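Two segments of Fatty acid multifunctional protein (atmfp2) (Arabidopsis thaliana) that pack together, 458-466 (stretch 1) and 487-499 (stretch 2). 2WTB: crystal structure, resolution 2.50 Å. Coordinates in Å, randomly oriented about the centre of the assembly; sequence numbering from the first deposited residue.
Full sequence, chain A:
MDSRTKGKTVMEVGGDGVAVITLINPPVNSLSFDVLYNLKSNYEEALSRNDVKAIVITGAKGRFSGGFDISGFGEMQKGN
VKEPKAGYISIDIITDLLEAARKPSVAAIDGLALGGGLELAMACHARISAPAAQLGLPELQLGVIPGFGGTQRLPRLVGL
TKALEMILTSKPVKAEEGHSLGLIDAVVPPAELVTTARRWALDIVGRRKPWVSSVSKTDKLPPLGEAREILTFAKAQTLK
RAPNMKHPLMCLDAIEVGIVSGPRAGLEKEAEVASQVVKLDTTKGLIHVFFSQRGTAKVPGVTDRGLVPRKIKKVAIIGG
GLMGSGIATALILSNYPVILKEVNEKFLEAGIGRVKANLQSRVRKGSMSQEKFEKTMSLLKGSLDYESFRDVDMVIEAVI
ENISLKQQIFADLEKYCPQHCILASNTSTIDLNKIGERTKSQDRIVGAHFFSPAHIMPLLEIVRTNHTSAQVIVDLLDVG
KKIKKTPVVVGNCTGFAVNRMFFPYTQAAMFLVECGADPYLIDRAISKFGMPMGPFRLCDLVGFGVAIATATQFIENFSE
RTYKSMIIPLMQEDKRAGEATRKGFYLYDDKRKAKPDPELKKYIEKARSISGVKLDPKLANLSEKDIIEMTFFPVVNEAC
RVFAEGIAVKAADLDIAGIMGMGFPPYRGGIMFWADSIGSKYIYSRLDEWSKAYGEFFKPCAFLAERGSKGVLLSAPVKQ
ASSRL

Stretch 1 458-466: PLLEIVRTN
Stretch 2, residues 487-499: PVVVGNCTGFAVN

The carboxylate of E461 anchors the contact. Its OE2 accepts hydrogen bonds from V498 N (2.8 Å) and A497 N (3.1 Å, more bent), amides at and just before the start of the helix, while OE1 accepts one from a water (2.9 Å). That water also donates to G495 O (2.8 Å) and accepts from N499 N (2.8 Å). Glutamate suits this buried site because amides and water satisfy its acceptors; chi1 of -92°, chi2 t and chi3 of -27° carry the carboxylate there.

The backbones run as adjacent parallel strands, their axes 34° apart, with L460 opposite P487, E461 opposite V488, I462 opposite V489 and V463 opposite V490 (CA-CA 4.7 to 5.3 Å). Four hydrogen bonds set this register: V488 N to L460 O (3.0 Å), I462 N to V488 O (2.9 Å), V490 N to I462 O (2.8 Å) and R464 N to V490 O (2.9 Å). Backbone conformations are extended, for example phi/psi -88/105 at I462, -141/121 at L460 and -110/164 at V490.

E461, V463, V488 and V490 share one sheet face. V463 (t) places CG2 3.5 Å from the F496 ring centroid, nearly along its normal, and 3.8 Å from CG2 of V490 (m). F496 (chi1 m, chi2 -48°; phi/psi 46/-113) closes a type II turn from C493, with F496 N bonded to C493 O at 2.9 Å. G495, at phi/psi 76/14, has the positive phi that glycine favours. Nearby, L459 (t, p) brings CD2 to 3.5 Å from CG2 of V498 (t).

L460, I462, P487 and V489 occupy the other face. I462 (m, t) sets CD1 4.2 Å from P487 CB, and its CB lies 4.2 Å from CG2 of V489 (t). R464 (chi1 p) lays its aliphatic CD 3.8 Å from V489 CG1. Altogether 795 Å² is buried, summed over both stretches.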

ATOM      1  N   PRO A 458       7.317   2.590   3.482  1.00 74.30           N
ATOM      2  CA  PRO A 458       6.566   1.390   3.863  1.00 71.97           C
ATOM      3  C   PRO A 458       7.292   0.098   3.509  1.00 75.59           C
ATOM      4  O   PRO A 458       6.959  -0.958   4.044  1.00 84.68           O
ATOM      5  CB  PRO A 458       5.281   1.497   3.027  1.00 65.36           C
ATOM      6  CG  PRO A 458       5.360   2.821   2.300  1.00 65.80           C
ATOM      7  CD  PRO A 458       6.799   3.178   2.239  1.00 62.42           C
ATOM      8  N   LEU A 459       8.271   0.182   2.615  1.00 69.61           N
ATOM      9  CA  LEU A 459       8.940  -1.011   2.113  1.00 61.72           C
ATOM     10  C   LEU A 459      10.100  -1.450   2.994  1.00 74.89           C
ATOM     11  O   LEU A 459      10.761  -0.632   3.634  1.00 81.94           O
ATOM     12  CB  LEU A 459       9.441  -0.790   0.686  1.00 53.87           C
ATOM     13  CG  LEU A 459       9.926  -2.043  -0.044  1.00 60.65           C
ATOM     14  CD1 LEU A 459       8.742  -2.917  -0.429  1.00 61.39           C
ATOM     15  CD2 LEU A 459      10.740  -1.669  -1.270  1.00 59.37           C
ATOM     16  N   LEU A 460      10.333  -2.758   3.014  1.00 65.58           N
ATOM     17  CA  LEU A 460      11.485  -3.335   3.686  1.00 56.56           C
ATOM     18  C   LEU A 460      12.033  -4.480   2.850  1.00 54.32           C
ATOM     19  O   LEU A 460      11.324  -5.442   2.563  1.00 61.22           O
ATOM     20  CB  LEU A 460      11.106  -3.847   5.075  1.00 59.84           C
ATOM     21  CG  LEU A 460      12.144  -4.755   5.738  1.00 50.00           C
ATOM     22  CD1 LEU A 460      13.491  -4.045   5.850  1.00 46.24           C
ATOM     23  CD2 LEU A 460      11.661  -5.228   7.100  1.00 49.12           C
ATOM     24  N   GLU A 461      13.294  -4.367   2.451  1.00 53.16           N
ATOM     25  CA  GLU A 461      13.946  -5.434   1.707  1.00 58.30           C
ATOM     26  C   GLU A 461      14.667  -6.387   2.649  1.00 51.49           C
ATOM     27  O   GLU A 461      15.662  -6.021   3.271  1.00 60.33           O
ATOM     28  CB  GLU A 461      14.940  -4.865   0.694  1.00 50.31           C
ATOM     29  CG  GLU A 461      14.363  -4.618  -0.686  1.00 54.41           C
ATOM     30  CD  GLU A 461      15.431  -4.222  -1.696  1.00 67.20           C
ATOM     31  OE1 GLU A 461      16.467  -3.657  -1.281  1.00 67.45           O
ATOM     32  OE2 GLU A 461      15.235  -4.477  -2.904  1.00 61.77           O
ATOM     33  N   ILE A 462      14.151  -7.607   2.761  1.00 48.80           N
ATOM     34  CA  ILE A 462      14.840  -8.658   3.500  1.00 47.01           C
ATOM     35  C   ILE A 462      15.783  -9.374   2.547  1.00 48.58           C
ATOM     36  O   ILE A 462      15.347 -10.145   1.692  1.00 59.81           O
ATOM     37  CB  ILE A 462      13.851  -9.672   4.106  1.00 46.17           C
ATOM     38  CG1 ILE A 462      12.985  -9.000   5.170  1.00 44.16           C
ATOM     39  CG2 ILE A 462      14.594 -10.847   4.710  1.00 41.98           C
ATOM     40  CD1 ILE A 462      11.961  -9.920   5.778  1.00 45.17           C
ATOM     41  N   VAL A 463      17.074  -9.099   2.685  1.00 46.45           N
ATOM     42  CA  VAL A 463      18.078  -9.669   1.794  1.00 52.46           C
ATOM     43  C   VAL A 463      18.652 -10.966   2.355  1.00 51.16           C
ATOM     44  O   VAL A 463      19.383 -10.957   3.346  1.00 51.61           O
ATOM     45  CB  VAL A 463      19.228  -8.678   1.534  1.00 58.03           C
ATOM     46  CG1 VAL A 463      20.223  -9.270   0.553  1.00 58.91           C
ATOM     47  CG2 VAL A 463      18.683  -7.357   1.011  1.00 67.58           C
ATOM     48  N   ARG A 464      18.317 -12.080   1.711  1.00 44.35           N
ATOM     49  CA  ARG A 464      18.804 -13.387   2.132  1.00 47.50           C
ATOM     50  C   ARG A 464      20.076 -13.734   1.371  1.00 40.12           C
ATOM     51  O   ARG A 464      20.300 -13.242   0.269  1.00 46.07           O
ATOM     52  CB  ARG A 464      17.747 -14.460   1.854  1.00 40.15           C
ATOM     53  CG  ARG A 464      17.848 -15.036   0.452  1.00 49.31           C
ATOM     54  CD  ARG A 464      16.490 -15.252  -0.192  1.00 53.77           C
ATOM     55  NE  ARG A 464      15.915 -16.549   0.133  1.00 61.98           N
ATOM     56  CZ  ARG A 464      15.103 -17.220  -0.675  1.00 59.30           C
ATOM     57  NH1 ARG A 464      14.786 -16.715  -1.858  1.00 37.99           N
ATOM     58  NH2 ARG A 464      14.617 -18.399  -0.308  1.00 68.62           N
ATOM     59  N   THR A 465      20.909 -14.583   1.959  1.00 52.80           N
ATOM     60  CA  THR A 465      22.073 -15.101   1.257  1.00 48.24           C
ATOM     61  C   THR A 465      21.851 -16.577   0.988  1.00 48.81           C
ATOM     62  O   THR A 465      20.759 -17.094   1.225  1.00 52.92           O
ATOM     63  CB  THR A 465      23.361 -14.930   2.072  1.00 58.70           C
ATOM     64  OG1 THR A 465      23.370 -13.641   2.695  1.00 70.49           O
ATOM     65  CG2 THR A 465      24.571 -15.049   1.170  1.00 74.34           C
ATOM     66  N   ASN A 466      22.881 -17.251   0.486  1.00 53.59           N
ATOM     67  CA  ASN A 466      22.845 -18.696   0.325  1.00 52.05           C
ATOM     68  C   ASN A 466      22.894 -19.370   1.687  1.00 54.14           C
ATOM     69  O   ASN A 466      22.560 -20.546   1.825  1.00 57.39           O
ATOM     70  CB  ASN A 466      24.032 -19.171  -0.513  1.00 59.75           C
ATOM     71  CG  ASN A 466      24.168 -18.414  -1.815  1.00 69.04           C
ATOM     72  OD1 ASN A 466      25.260 -17.971  -2.177  1.00 77.25           O
ATOM     73  ND2 ASN A 466      23.057 -18.256  -2.528  1.00 61.47           N
ATOM     74  N   PRO A 487       7.193  -6.259   3.565  1.00 56.55           N
ATOM     75  CA  PRO A 487       8.463  -6.936   3.310  1.00 52.96           C
ATOM     76  C   PRO A 487       8.469  -7.673   1.985  1.00 55.55           C
ATOM     77  O   PRO A 487       7.474  -8.301   1.625  1.00 60.81           O
ATOM     78  CB  PRO A 487       8.549  -7.968   4.447  1.00 50.89           C
ATOM     79  CG  PRO A 487       7.339  -7.730   5.326  1.00 53.87           C
ATOM     80  CD  PRO A 487       6.338  -7.045   4.465  1.00 53.98           C
ATOM     81  N   VAL A 488       9.583  -7.582   1.269  1.00 47.41           N
ATOM     82  CA  VAL A 488       9.863  -8.488   0.167  1.00 53.76           C
ATOM     83  C   VAL A 488      11.188  -9.185   0.451  1.00 53.59           C
ATOM     84  O   VAL A 488      12.141  -8.555   0.911  1.00 56.76           O
ATOM     85  CB  VAL A 488       9.930  -7.761  -1.191  1.00 53.95           C
ATOM     86  CG1 VAL A 488       8.537  -7.369  -1.647  1.00 60.16           C
ATOM     87  CG2 VAL A 488      10.837  -6.545  -1.104  1.00 57.25           C
ATOM     88  N   VAL A 489      11.240 -10.489   0.201  1.00 47.70           N
ATOM     89  CA  VAL A 489      12.457 -11.256   0.437  1.00 39.02           C
ATOM     90  C   VAL A 489      13.271 -11.371  -0.843  1.00 38.73           C
ATOM     91  O   VAL A 489      12.925 -12.132  -1.745  1.00 55.16           O
ATOM     92  CB  VAL A 489      12.147 -12.666   0.984  1.00 47.27           C
ATOM     93  CG1 VAL A 489      13.428 -13.470   1.129  1.00 55.12           C
ATOM     94  CG2 VAL A 489      11.417 -12.570   2.317  1.00 40.55           C
ATOM     95  N   VAL A 490      14.357 -10.611  -0.919  1.00 43.14           N
ATOM     96  CA  VAL A 490      15.182 -10.588  -2.120  1.00 55.49           C
ATOM     97  C   VAL A 490      16.534 -11.253  -1.888  1.00 62.55           C
ATOM     98  O   VAL A 490      16.945 -11.465  -0.745  1.00 64.96           O
ATOM     99  CB  VAL A 490      15.388  -9.147  -2.641  1.00 53.53           C
ATOM    100  CG1 VAL A 490      14.047  -8.504  -2.952  1.00 50.97           C
ATOM    101  CG2 VAL A 490      16.165  -8.314  -1.629  1.00 48.94           C
ATOM    102  N   GLY A 491      17.216 -11.583  -2.981  1.00 59.46           N
ATOM    103  CA  GLY A 491      18.492 -12.272  -2.912  1.00 51.92           C
ATOM    104  C   GLY A 491      19.670 -11.323  -2.856  1.00 59.11           C
ATOM    105  O   GLY A 491      19.538 -10.135  -3.149  1.00 65.36           O
ATOM    106  N   ASN A 492      20.830 -11.847  -2.477  1.00 54.97           N
ATOM    107  CA  ASN A 492      22.031 -11.033  -2.361  1.00 59.12           C
ATOM    108  C   ASN A 492      22.703 -10.799  -3.709  1.00 63.05           C
ATOM    109  O   ASN A 492      23.196 -11.729  -4.344  1.00 73.02           O
ATOM    110  CB  ASN A 492      23.018 -11.665  -1.376  1.00 68.81           C
ATOM    111  CG  ASN A 492      24.192 -10.757  -1.061  1.00 77.92           C
ATOM    112  OD1 ASN A 492      24.351  -9.694  -1.658  1.00 85.76           O
ATOM    113  ND2 ASN A 492      25.023 -11.176  -0.115  1.00 87.11           N
ATOM    114  N   CYS A 493      22.712  -9.542  -4.137  1.00 68.36           N
ATOM    115  CA  CYS A 493      23.359  -9.149  -5.381  1.00 66.05           C
ATOM    116  C   CYS A 493      23.453  -7.631  -5.431  1.00 73.07           C
ATOM    117  O   CYS A 493      22.872  -6.936  -4.597  1.00 78.79           O
ATOM    118  CB  CYS A 493      22.572  -9.661  -6.586  1.00 57.91           C
ATOM    119  SG  CYS A 493      20.954  -8.877  -6.792  1.00 87.12           S
ATOM    120  N   THR A 494      24.186  -7.124  -6.414  1.00 68.91           N
ATOM    121  CA  THR A 494      24.359  -5.688  -6.583  1.00 69.40           C
ATOM    122  C   THR A 494      23.023  -4.946  -6.608  1.00 64.82           C
ATOM    123  O   THR A 494      22.258  -5.066  -7.563  1.00 64.62           O
ATOM    124  CB  THR A 494      25.127  -5.380  -7.879  1.00 70.81           C
ATOM    125  OG1 THR A 494      26.359  -6.115  -7.891  1.00 62.63           O
ATOM    126  CG2 THR A 494      25.419  -3.893  -7.987  1.00 76.00           C
ATOM    127  N   GLY A 495      22.747  -4.188  -5.551  1.00 62.49           N
ATOM    128  CA  GLY A 495      21.545  -3.373  -5.482  1.00 66.71           C
ATOM    129  C   GLY A 495      20.272  -4.150  -5.191  1.00 69.45           C
ATOM    130  O   GLY A 495      19.166  -3.628  -5.355  1.00 67.91           O
ATOM    131  N   PHE A 496      20.428  -5.397  -4.759  1.00 57.74           N
ATOM    132  CA  PHE A 496      19.292  -6.255  -4.437  1.00 51.91           C
ATOM    133  C   PHE A 496      18.200  -6.201  -5.507  1.00 52.73           C
ATOM    134  O   PHE A 496      18.407  -6.643  -6.638  1.00 58.23           O
ATOM    135  CB  PHE A 496      18.720  -5.894  -3.065  1.00 50.53           C
ATOM    136  CG  PHE A 496      19.769  -5.659  -2.016  1.00 54.15           C
ATOM    137  CD1 PHE A 496      20.814  -6.553  -1.850  1.00 57.77           C
ATOM    138  CD2 PHE A 496      19.707  -4.548  -1.192  1.00 65.53           C
ATOM    139  CE1 PHE A 496      21.782  -6.341  -0.886  1.00 53.32           C
ATOM    140  CE2 PHE A 496      20.673  -4.330  -0.223  1.00 65.74           C
ATOM    141  CZ  PHE A 496      21.712  -5.228  -0.071  1.00 58.01           C
ATOM    142  N   ALA A 497      17.041  -5.656  -5.150  1.00 57.05           N
ATOM    143  CA  ALA A 497      15.913  -5.586  -6.077  1.00 60.93           C
ATOM    144  C   ALA A 497      15.533  -4.155  -6.453  1.00 64.45           C
ATOM    145  O   ALA A 497      15.545  -3.793  -7.627  1.00 63.92           O
ATOM    146  CB  ALA A 497      14.708  -6.316  -5.507  1.00 56.42           C
ATOM    147  N   VAL A 498      15.194  -3.350  -5.451  1.00 69.96           N
ATOM    148  CA  VAL A 498      14.680  -2.002  -5.681  1.00 72.98           C
ATOM    149  C   VAL A 498      15.671  -1.088  -6.402  1.00 69.92           C
ATOM    150  O   VAL A 498      15.387  -0.589  -7.489  1.00 62.21           O
ATOM    151  CB  VAL A 498      14.245  -1.337  -4.362  1.00 66.19           C
ATOM    152  CG1 VAL A 498      13.740   0.072  -4.622  1.00 61.42           C
ATOM    153  CG2 VAL A 498      13.180  -2.177  -3.676  1.00 53.61           C
ATOM    154  N   ASN A 499      16.830  -0.867  -5.791  1.00 72.42           N
ATOM    155  CA  ASN A 499      17.837   0.017  -6.365  1.00 59.73           C
ATOM    156  C   ASN A 499      18.411  -0.489  -7.683  1.00 60.86           C
ATOM    157  O   ASN A 499      18.647   0.293  -8.600  1.00 57.04           O
ATOM    158  CB  ASN A 499      18.960   0.278  -5.361  1.00 61.65           C
ATOM    159  CG  ASN A 499      18.514   1.153  -4.210  1.00 72.41           C
ATOM    160  OD1 ASN A 499      19.257   1.367  -3.253  1.00 77.27           O
ATOM    161  ND2 ASN A 499      17.292   1.665  -4.298  1.00 76.69           N
TER
HETATM  162  O   HOH W   1      17.725  -2.142  -3.412  1.00 66.69           O